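Local coordinates for protein Rubredoxin\:oxygen oxidoreductase (Desulfovibrio gigas, PDB 1E5D) that catalyses the four-electron reduction of one oxygen molecule to two water molecules, using a diiron centre and flavin mononucleotide, at residues D165-N170 with E220-D225; R188-Y193 with Q241-Y246; Y194-N199 with I297-S302. All coordinates share one frame; numbering follows the deposited sequence.

Interaction 1: residues D165-N170 with E220-D225. With FEO (mu-oxo-diiron), chain D.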
loop_
_atom_site.group_PDB
_atom_site.type_symbol
_atom_site.label_atom_id
_atom_site.label_comp_id
_atom_site.label_asym_id
_atom_site.label_seq_id
_atom_site.Cartn_x
_atom_site.Cartn_y
_atom_site.Cartn_z
ATOM N N ASP A 165 18.730 -8.282 18.034
ATOM C CA ASP A 165 17.872 -7.163 17.685
ATOM C C ASP A 165 17.236 -6.507 18.903
ATOM O O ASP A 165 16.831 -5.347 18.870
ATOM C CB ASP A 165 16.762 -7.646 16.743
ATOM C CG ASP A 165 17.242 -7.930 15.338
ATOM O OD1 ASP A 165 18.152 -7.227 14.850
ATOM O OD2 ASP A 165 16.704 -8.871 14.701
ATOM N N ILE A 166 17.105 -7.238 20.007
ATOM C CA ILE A 166 16.442 -6.695 21.193
ATOM C C ILE A 166 17.178 -5.464 21.706
ATOM O O ILE A 166 18.401 -5.492 21.892
ATOM C CB ILE A 166 16.354 -7.784 22.282
ATOM C CG1 ILE A 166 15.796 -9.102 21.731
ATOM C CG2 ILE A 166 15.576 -7.338 23.508
ATOM C CD1 ILE A 166 16.030 -10.290 22.638
ATOM N N PHE A 167 16.414 -4.401 21.929
ATOM C CA PHE A 167 16.921 -3.133 22.437
ATOM C C PHE A 167 17.570 -2.342 21.306
ATOM O O PHE A 167 18.067 -1.233 21.500
ATOM C CB PHE A 167 17.928 -3.316 23.582
ATOM C CG PHE A 167 17.305 -4.050 24.763
ATOM C CD1 PHE A 167 16.201 -3.508 25.407
ATOM C CD2 PHE A 167 17.820 -5.254 25.207
ATOM C CE1 PHE A 167 15.616 -4.160 26.476
ATOM C CE2 PHE A 167 17.236 -5.911 26.274
ATOM C CZ PHE A 167 16.135 -5.366 26.906
ATOM N N GLY A 168 17.552 -2.949 20.120
ATOM C CA GLY A 168 18.124 -2.310 18.953
ATOM C C GLY A 168 17.363 -1.053 18.593
ATOM O O GLY A 168 16.185 -0.850 18.865
ATOM N N GLN A 169 18.050 -0.128 17.934
ATOM C CA GLN A 169 17.334 1.030 17.419
ATOM C C GLN A 169 17.960 1.368 16.072
ATOM O O GLN A 169 19.167 1.208 15.908
ATOM C CB GLN A 169 17.387 2.223 18.362
ATOM C CG GLN A 169 17.934 1.980 19.753
ATOM C CD GLN A 169 19.439 1.807 19.753
ATOM O OE1 GLN A 169 20.192 2.562 19.146
ATOM N NE2 GLN A 169 19.904 0.781 20.453
ATOM N N ASN A 170 17.166 1.827 15.114
ATOM C CA ASN A 170 17.771 2.233 13.842
ATOM C C ASN A 170 18.314 3.650 13.932
ATOM O O ASN A 170 17.631 4.622 13.624
ATOM C CB ASN A 170 16.726 2.086 12.733
ATOM C CG ASN A 170 16.525 0.610 12.425
ATOM O OD1 ASN A 170 15.411 0.153 12.202
ATOM N ND2 ASN A 170 17.629 -0.123 12.419
ATOM N N GLU A 220 25.579 -3.508 32.596
ATOM C CA GLU A 220 26.270 -2.231 32.573
ATOM C C GLU A 220 26.371 -1.756 31.122
ATOM O O GLU A 220 26.514 -0.578 30.836
ATOM C CB GLU A 220 27.656 -2.328 33.203
ATOM C CG GLU A 220 27.835 -1.414 34.408
ATOM C CD GLU A 220 28.110 -2.165 35.694
ATOM O OE1 GLU A 220 29.297 -2.435 35.977
ATOM O OE2 GLU A 220 27.156 -2.487 36.435
ATOM N N PHE A 221 26.274 -2.726 30.227
ATOM C CA PHE A 221 26.285 -2.562 28.797
ATOM C C PHE A 221 25.267 -3.452 28.098
ATOM O O PHE A 221 25.297 -4.678 28.265
ATOM C CB PHE A 221 27.659 -2.953 28.253
ATOM C CG PHE A 221 28.755 -1.957 28.565
ATOM C CD1 PHE A 221 28.906 -0.832 27.773
ATOM C CD2 PHE A 221 29.606 -2.167 29.636
ATOM C CE1 PHE A 221 29.913 0.074 28.052
ATOM C CE2 PHE A 221 30.619 -1.268 29.915
ATOM C CZ PHE A 221 30.767 -0.146 29.119
ATOM N N ILE A 222 24.380 -2.855 27.300
ATOM C CA ILE A 222 23.581 -3.707 26.418
ATOM C C ILE A 222 24.006 -3.463 24.969
ATOM O O ILE A 222 24.049 -2.319 24.540
ATOM C CB ILE A 222 22.068 -3.500 26.539
ATOM C CG1 ILE A 222 21.532 -3.944 27.899
ATOM C CG2 ILE A 222 21.364 -4.198 25.382
ATOM C CD1 ILE A 222 20.209 -3.324 28.291
ATOM N N CYS A 223 24.315 -4.541 24.281
ATOM C CA CYS A 223 24.887 -4.534 22.945
ATOM C C CYS A 223 23.959 -5.201 21.937
ATOM O O CYS A 223 23.971 -6.421 21.772
ATOM C CB CYS A 223 26.248 -5.241 22.981
ATOM S SG CYS A 223 27.395 -4.539 24.196
ATOM N N PRO A 224 23.142 -4.382 21.281
ATOM C CA PRO A 224 22.241 -4.849 20.225
ATOM C C PRO A 224 22.871 -4.815 18.829
ATOM O O PRO A 224 23.913 -4.192 18.603
ATOM C CB PRO A 224 21.100 -3.832 20.332
ATOM C CG PRO A 224 21.770 -2.566 20.721
ATOM C CD PRO A 224 22.990 -2.936 21.516
ATOM N N ASP A 225 22.213 -5.501 17.902
ATOM C CA ASP A 225 22.550 -5.638 16.502
ATOM C C ASP A 225 22.530 -4.325 15.725
ATOM O O ASP A 225 23.292 -4.200 14.775
ATOM C CB ASP A 225 21.525 -6.550 15.811
ATOM C CG ASP A 225 21.810 -8.017 16.034
ATOM O OD1 ASP A 225 22.906 -8.340 16.531
ATOM O OD2 ASP A 225 20.913 -8.833 15.737
HETATM FE FE1 FEO D . 18.398 -7.182 12.811
HETATM FE FE2 FEO D . 15.932 -9.455 13.030
HETATM O O FEO D . 17.860 -8.703 12.135
HETATM O O HOH W 1 20.573 -8.225 13.117
#
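Asp165 and Asp225 lie 5.1 Å apart at CA, and Gly168 comes about as near to Pro224, as the loop 165-170 runs beside residues 220-225. The loop begins with a type II beta turn from Asp165 to Gly168, closed by a hydrogen bond from Gly168 N to Asp165 O. CB of Pro224 is pressed against this turn, 3.6 Å from Gly168 CA and about as close to Ile166 O. Two residues earlier, Ile222 meets Phe167, and the two side chains cross at about a right angle. The touching atoms are CG2 of Ile222 and CD2 of Phe167, 3.7 Å apart. CG2 reaches the ring because it stands anti to the backbone N of Ile222. Gln169 NE2 packs against Pro224 CG and donates to Phe167 O on a lone pair at 2.9 Å, with an N-H...O angle of 166°. Gln169 OE1 accepts from Val228 N, which holds the amide at both ends.

The polar end of the contact faces the metals. The Asp165 carboxylate bridges the two irons, OD1 on FE1 and OD2 on FE2, the latter at 1.9 Å. Asp225 OD2 touches neither iron. Asp225 OD2 accepts from water 1 at 2.7 Å, and this water is bound to FE1 and also donates to the bridging oxygen. Asp225 is thus in the second shell and probably helps place the water; His84 ND1 is another partner of OD2. His79, Glu81 and His146 complete FE2, while Asp83 and His226 complete FE1. Loops at strand ends supplying a bridging aspartate and histidines to two metals are characteristic of the metallo-beta-lactamase fold, here carrying the diiron site of oxygen reduction.

Interaction 2: residues R188-Y193 with Q241-Y246. With OXY (oxygen molecule), chain E.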
loop_
_atom_site.group_PDB
_atom_site.type_symbol
_atom_site.label_atom_id
_atom_site.label_comp_id
_atom_site.label_asym_id
_atom_site.label_seq_id
_atom_site.Cartn_x
_atom_site.Cartn_y
_atom_site.Cartn_z
ATOM N N ARG A 188 12.622 7.684 20.976
ATOM C CA ARG A 188 11.709 7.608 19.836
ATOM C C ARG A 188 12.121 6.468 18.920
ATOM O O ARG A 188 11.307 5.696 18.422
ATOM C CB ARG A 188 11.692 8.944 19.104
ATOM C CG ARG A 188 10.878 8.965 17.825
ATOM C CD ARG A 188 9.458 8.458 18.017
ATOM N NE ARG A 188 8.852 8.027 16.763
ATOM C CZ ARG A 188 7.690 8.415 16.263
ATOM N NH1 ARG A 188 6.934 9.289 16.913
ATOM N NH2 ARG A 188 7.273 7.928 15.101
ATOM N N ALA A 189 13.426 6.333 18.694
ATOM C CA ALA A 189 13.909 5.276 17.806
ATOM C C ALA A 189 13.729 3.895 18.420
ATOM O O ALA A 189 13.523 2.887 17.739
ATOM C CB ALA A 189 15.371 5.519 17.463
ATOM N N MET A 190 13.806 3.826 19.752
ATOM C CA MET A 190 13.601 2.515 20.367
ATOM C C MET A 190 12.170 2.035 20.169
ATOM O O MET A 190 11.909 0.880 19.845
ATOM C CB MET A 190 13.912 2.577 21.854
ATOM C CG MET A 190 15.407 2.665 22.141
ATOM S SD MET A 190 15.625 3.007 23.906
ATOM C CE MET A 190 14.899 1.503 24.567
ATOM N N ARG A 191 11.264 2.978 20.385
ATOM C CA ARG A 191 9.842 2.667 20.249
ATOM C C ARG A 191 9.549 2.360 18.786
ATOM O O ARG A 191 8.853 1.388 18.486
ATOM C CB ARG A 191 9.014 3.819 20.798
ATOM C CG ARG A 191 7.579 3.933 20.326
ATOM C CD ARG A 191 6.790 4.939 21.167
ATOM N NE ARG A 191 5.929 4.242 22.127
ATOM C CZ ARG A 191 6.026 4.351 23.443
ATOM N NH1 ARG A 191 6.950 5.142 23.972
ATOM N NH2 ARG A 191 5.198 3.671 24.222
ATOM N N GLU A 192 10.103 3.178 17.885
ATOM C CA GLU A 192 9.828 2.950 16.468
ATOM C C GLU A 192 10.284 1.548 16.088
ATOM O O GLU A 192 9.642 0.826 15.339
ATOM C CB GLU A 192 10.513 3.986 15.586
ATOM C CG GLU A 192 9.942 5.388 15.752
ATOM C CD GLU A 192 10.500 6.360 14.727
ATOM O OE1 GLU A 192 11.515 5.998 14.090
ATOM O OE2 GLU A 192 9.914 7.457 14.573
ATOM N N TYR A 193 11.434 1.189 16.652
ATOM C CA TYR A 193 11.939 -0.154 16.413
ATOM C C TYR A 193 11.017 -1.185 17.052
ATOM O O TYR A 193 10.573 -2.129 16.393
ATOM C CB TYR A 193 13.376 -0.288 16.936
ATOM C CG TYR A 193 13.919 -1.646 16.533
ATOM C CD1 TYR A 193 14.415 -1.844 15.254
ATOM C CD2 TYR A 193 13.918 -2.714 17.420
ATOM C CE1 TYR A 193 14.907 -3.080 14.877
ATOM C CE2 TYR A 193 14.407 -3.954 17.048
ATOM C CZ TYR A 193 14.900 -4.126 15.776
ATOM O OH TYR A 193 15.389 -5.351 15.386
ATOM N N GLN A 241 13.360 -0.851 31.253
ATOM C CA GLN A 241 12.166 -0.144 31.684
ATOM C C GLN A 241 11.198 -0.004 30.509
ATOM O O GLN A 241 10.066 -0.469 30.515
ATOM C CB GLN A 241 12.545 1.239 32.192
ATOM C CG GLN A 241 12.432 1.507 33.677
ATOM C CD GLN A 241 12.606 2.991 33.978
ATOM O OE1 GLN A 241 12.357 3.852 33.133
ATOM N NE2 GLN A 241 13.044 3.285 35.197
ATOM N N LYS A 242 11.717 0.656 29.482
ATOM C CA LYS A 242 11.009 0.975 28.256
ATOM C C LYS A 242 10.413 -0.246 27.575
ATOM O O LYS A 242 9.247 -0.201 27.185
ATOM C CB LYS A 242 11.986 1.710 27.323
ATOM C CG LYS A 242 12.088 3.184 27.718
ATOM C CD LYS A 242 10.897 3.952 27.153
ATOM C CE LYS A 242 10.366 4.965 28.152
ATOM N NZ LYS A 242 9.264 5.791 27.585
ATOM N N TYR A 243 11.190 -1.319 27.436
ATOM C CA TYR A 243 10.669 -2.506 26.762
ATOM C C TYR A 243 9.431 -3.023 27.478
ATOM O O TYR A 243 8.457 -3.423 26.843
ATOM C CB TYR A 243 11.735 -3.611 26.654
ATOM C CG TYR A 243 12.302 -3.607 25.247
ATOM C CD1 TYR A 243 12.699 -2.381 24.714
ATOM C CD2 TYR A 243 12.435 -4.745 24.477
ATOM C CE1 TYR A 243 13.223 -2.307 23.440
ATOM C CE2 TYR A 243 12.959 -4.667 23.194
ATOM C CZ TYR A 243 13.349 -3.446 22.681
ATOM O OH TYR A 243 13.872 -3.344 21.407
ATOM N N VAL A 244 9.503 -2.994 28.809
ATOM C CA VAL A 244 8.349 -3.380 29.616
ATOM C C VAL A 244 7.170 -2.468 29.300
ATOM O O VAL A 244 6.061 -2.898 29.029
ATOM C CB VAL A 244 8.674 -3.326 31.117
ATOM C CG1 VAL A 244 7.418 -3.565 31.946
ATOM C CG2 VAL A 244 9.751 -4.340 31.465
ATOM N N GLU A 245 7.416 -1.170 29.326
ATOM C CA GLU A 245 6.418 -0.185 28.931
ATOM C C GLU A 245 5.934 -0.417 27.506
ATOM O O GLU A 245 4.732 -0.394 27.224
ATOM C CB GLU A 245 7.018 1.211 29.061
ATOM C CG GLU A 245 6.098 2.360 28.691
ATOM C CD GLU A 245 6.795 3.696 28.913
ATOM O OE1 GLU A 245 7.719 3.721 29.758
ATOM O OE2 GLU A 245 6.420 4.688 28.253
ATOM N N TYR A 246 6.864 -0.637 26.573
ATOM C CA TYR A 246 6.422 -0.900 25.206
ATOM C C TYR A 246 5.517 -2.128 25.171
ATOM O O TYR A 246 4.473 -2.089 24.524
ATOM C CB TYR A 246 7.597 -1.102 24.238
ATOM C CG TYR A 246 8.506 0.103 24.129
ATOM C CD1 TYR A 246 7.998 1.372 24.398
ATOM C CD2 TYR A 246 9.843 -0.008 23.773
ATOM C CE1 TYR A 246 8.795 2.498 24.310
ATOM C CE2 TYR A 246 10.645 1.116 23.687
ATOM C CZ TYR A 246 10.117 2.362 23.955
ATOM O OH TYR A 246 10.887 3.498 23.880
HETATM O O1 OXY E . 15.850 -6.784 12.470
HETATM O O2 OXY E . 14.879 -6.815 11.767
HETATM O O HOH W 2 14.091 -0.968 20.582
HETATM O O HOH W 3 3.726 1.040 24.078
#
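Arg191 and Tyr246 lie at the centre of a helix-helix contact beside the diiron pocket, between helices 183-198 and 233-248. The axes of the two short segments approach to 10.7 Å and cross at -44°. CA of Arg191 sits over one face of the Tyr246 ring in a CH-pi contact, 4.1 Å from the ring centroid. Lys242 O lies over the opposite face. The guanidinium does not stack on the ring: the two planes are 75° apart, and the rim atom CE1 of Tyr246 comes over a face of the guanidinium, 3.2 Å from NH1. CG of Arg191 is anti to the backbone N, and the chain bends at chi3 (-102°), which sets NE. Arg191 NH1 lies 4.3 Å from Lys242 NZ, a like charge. Glu187 probably offsets this, since it forms a salt bridge with NH1 and also bonds Tyr246 OH. Lys242 has its own salt bridge, to Glu245 OE2.

Met190 supplies the apolar part of the contact. Met190 CB rests against the Tyr246 ring at CE2, and Met190 CE touches Lys242 CB at 4.0 Å. Tyrosine hydroxyls and a water add polar links. Tyr243 OH donates to water 2, which donates in turn to Met190 O at 3.0 Å. The same hydroxyl bonds Phe167 N. Tyr193 CD2 packs near Tyr243 OH, while Tyr193 OH makes a weak hydrogen bond to O1 of the oxygen molecule, 3.3 Å away. Helix 202-214 covers Tyr243 and Val244 on one flank, and helix 294-302 touches Arg188 and Glu192 on another.

Interaction 3: residues Y194-N199 with I297-S302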
loop_
_atom_site.group_PDB
_atom_site.type_symbol
_atom_site.label_atom_id
_atom_site.label_comp_id
_atom_site.label_asym_id
_atom_site.label_seq_id
_atom_site.Cartn_x
_atom_site.Cartn_y
_atom_site.Cartn_z
ATOM N N TYR A 194 10.701 -1.023 18.338
ATOM C CA TYR A 194 9.824 -1.984 18.994
ATOM C C TYR A 194 8.489 -2.110 18.263
ATOM O O TYR A 194 8.030 -3.220 17.987
ATOM C CB TYR A 194 9.537 -1.612 20.464
ATOM C CG TYR A 194 8.841 -2.729 21.215
ATOM C CD1 TYR A 194 9.596 -3.707 21.852
ATOM C CD2 TYR A 194 7.457 -2.830 21.297
ATOM C CE1 TYR A 194 8.986 -4.738 22.541
ATOM C CE2 TYR A 194 6.838 -3.855 21.980
ATOM C CZ TYR A 194 7.609 -4.811 22.605
ATOM O OH TYR A 194 7.014 -5.845 23.292
ATOM N N ALA A 195 7.863 -0.967 18.011
ATOM C CA ALA A 195 6.490 -0.964 17.520
ATOM C C ALA A 195 6.335 -1.722 16.209
ATOM O O ALA A 195 5.279 -2.324 15.986
ATOM C CB ALA A 195 5.987 0.469 17.362
ATOM N N ASN A 196 7.369 -1.685 15.370
ATOM C CA ASN A 196 7.254 -2.297 14.046
ATOM C C ASN A 196 7.864 -3.673 13.899
ATOM O O ASN A 196 7.765 -4.241 12.802
ATOM C CB ASN A 196 7.879 -1.347 13.009
ATOM C CG ASN A 196 6.908 -0.190 12.801
ATOM O OD1 ASN A 196 5.925 -0.340 12.074
ATOM N ND2 ASN A 196 7.205 0.919 13.463
ATOM N N ILE A 197 8.477 -4.258 14.932
ATOM C CA ILE A 197 8.906 -5.644 14.747
ATOM C C ILE A 197 8.690 -6.532 15.967
ATOM O O ILE A 197 8.385 -7.717 15.814
ATOM C CB ILE A 197 10.391 -5.721 14.352
ATOM C CG1 ILE A 197 10.898 -7.162 14.247
ATOM C CG2 ILE A 197 11.236 -4.893 15.291
ATOM C CD1 ILE A 197 11.526 -7.476 12.904
ATOM N N VAL A 198 8.838 -6.015 17.179
ATOM C CA VAL A 198 8.682 -6.860 18.360
ATOM C C VAL A 198 7.259 -6.853 18.908
ATOM O O VAL A 198 6.886 -7.779 19.635
ATOM C CB VAL A 198 9.637 -6.421 19.490
ATOM C CG1 VAL A 198 9.597 -7.418 20.634
ATOM C CG2 VAL A 198 11.058 -6.285 18.970
ATOM N N ASN A 199 6.457 -5.848 18.598
ATOM C CA ASN A 199 5.147 -5.670 19.192
ATOM C C ASN A 199 4.267 -6.907 19.238
ATOM O O ASN A 199 3.650 -7.192 20.274
ATOM C CB ASN A 199 4.361 -4.581 18.444
ATOM C CG ASN A 199 3.390 -3.928 19.417
ATOM O OD1 ASN A 199 3.785 -3.059 20.195
ATOM N ND2 ASN A 199 2.140 -4.369 19.359
ATOM N N ILE A 297 2.592 5.204 10.922
ATOM C CA ILE A 297 1.301 5.202 11.607
ATOM C C ILE A 297 1.392 4.273 12.810
ATOM O O ILE A 297 0.892 4.557 13.895
ATOM C CB ILE A 297 0.183 4.791 10.640
ATOM C CG1 ILE A 297 -0.086 5.868 9.585
ATOM C CG2 ILE A 297 -1.081 4.421 11.398
ATOM C CD1 ILE A 297 -0.617 5.357 8.270
ATOM N N MET A 298 2.070 3.147 12.600
ATOM C CA MET A 298 2.198 2.172 13.680
ATOM C C MET A 298 2.913 2.785 14.875
ATOM O O MET A 298 2.531 2.597 16.022
ATOM C CB MET A 298 2.943 0.927 13.199
ATOM C CG MET A 298 3.130 -0.136 14.270
ATOM S SD MET A 298 1.538 -0.787 14.840
ATOM C CE MET A 298 1.994 -1.333 16.488
ATOM N N SER A 299 3.976 3.534 14.591
ATOM C CA SER A 299 4.748 4.083 15.703
ATOM C C SER A 299 3.867 5.004 16.531
ATOM O O SER A 299 3.963 5.031 17.755
ATOM C CB SER A 299 5.985 4.840 15.216
ATOM O OG SER A 299 6.829 3.976 14.465
ATOM N N GLU A 300 3.016 5.754 15.828
ATOM C CA GLU A 300 2.141 6.681 16.540
ATOM C C GLU A 300 1.104 5.886 17.316
ATOM O O GLU A 300 0.653 6.277 18.382
ATOM C CB GLU A 300 1.470 7.650 15.569
ATOM C CG GLU A 300 2.426 8.595 14.859
ATOM C CD GLU A 300 3.285 9.412 15.805
ATOM O OE1 GLU A 300 2.902 9.564 16.989
ATOM O OE2 GLU A 300 4.344 9.913 15.367
ATOM N N ILE A 301 0.733 4.739 16.746
ATOM C CA ILE A 301 -0.351 3.967 17.344
ATOM C C ILE A 301 0.131 3.243 18.595
ATOM O O ILE A 301 -0.666 2.943 19.482
ATOM C CB ILE A 301 -0.944 2.963 16.343
ATOM C CG1 ILE A 301 -1.898 3.588 15.319
ATOM C CG2 ILE A 301 -1.645 1.820 17.066
ATOM C CD1 ILE A 301 -2.173 2.650 14.163
ATOM N N SER A 302 1.429 2.977 18.642
ATOM C CA SER A 302 2.029 2.235 19.736
ATOM C C SER A 302 1.599 2.753 21.103
ATOM O O SER A 302 1.289 1.978 22.004
ATOM C CB SER A 302 3.563 2.288 19.621
ATOM O OG SER A 302 4.024 3.595 19.899
#
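Apolar contacts centre on Ala195, where helix 183-198 meets helix 294-302. The axes of the short segments come within 8.8 Å and are turned by 104°. The small Ala195 side chain lets the backbones close in, with CA of Ala195 and CA of Ser299 5.6 Å apart. Ala195 CB touches Ser302 CB at 3.8 Å and Met298 CG at 4.3 Å.

Met298 also makes van der Waals contacts with polar oxygens. A chi1 of 180° sets its CG anti to the backbone N, close to Ala195 O. Met298 CE lies 3.5 Å from Ala195 O. The side chains of Met298 and Asn196 slide past each other in opposite directions, and Asn196 OD1 comes within 3.4 Å of Met298 CB.

The polar contacts gather around Asn196. OD1 is bonded to Tyr328 OH. Asn196 ND2 lies 3.2 Å from Ser299 OG and donates to Glu192 O and Ser295 O. Asn199 ND2 is held by Leu332 O and Gln249 OE1. Ser302 OG donates to Ser299 O at 2.6 Å, a bond within its own helix.

Backbone bonds shape the first helix here. It widens into a pi-type turn, and Tyr194 O accepts from the N atoms of Ile197, Val198 and Asn199. Ile197 in this turn touches the flavin mononucleotide.

The contact joins the lactamase-type part of the chain to the flavodoxin-like part. The buried Asn196 amide is bonded to Glu192 in its own helix and to Ser295 and Tyr328 across the join. Together with the methionine packing, this is consistent with a well-fixed join.

The three contacts run from the diiron site to the join with the flavodoxin-like part. Interactions 2 and 3 share helix 183-198 and touch through the Arg188-Glu300 salt bridge, with centres about 9 Å apart. Interactions 1 and 2 also touch, where Tyr193 OH packs on Asp165 CB. Interactions 1 and 3 do not meet; their centres are about 17 Å apart. Interactions 1 and 3 are buried, whereas interaction 2 reaches the surface on its charged side. Chemistry follows place: one bridging carboxylate and a second-shell aspartate beside apolar packing in interaction 1, arginine, lysine and tyrosines in interaction 2, and amides, serines and a methionine in interaction 3.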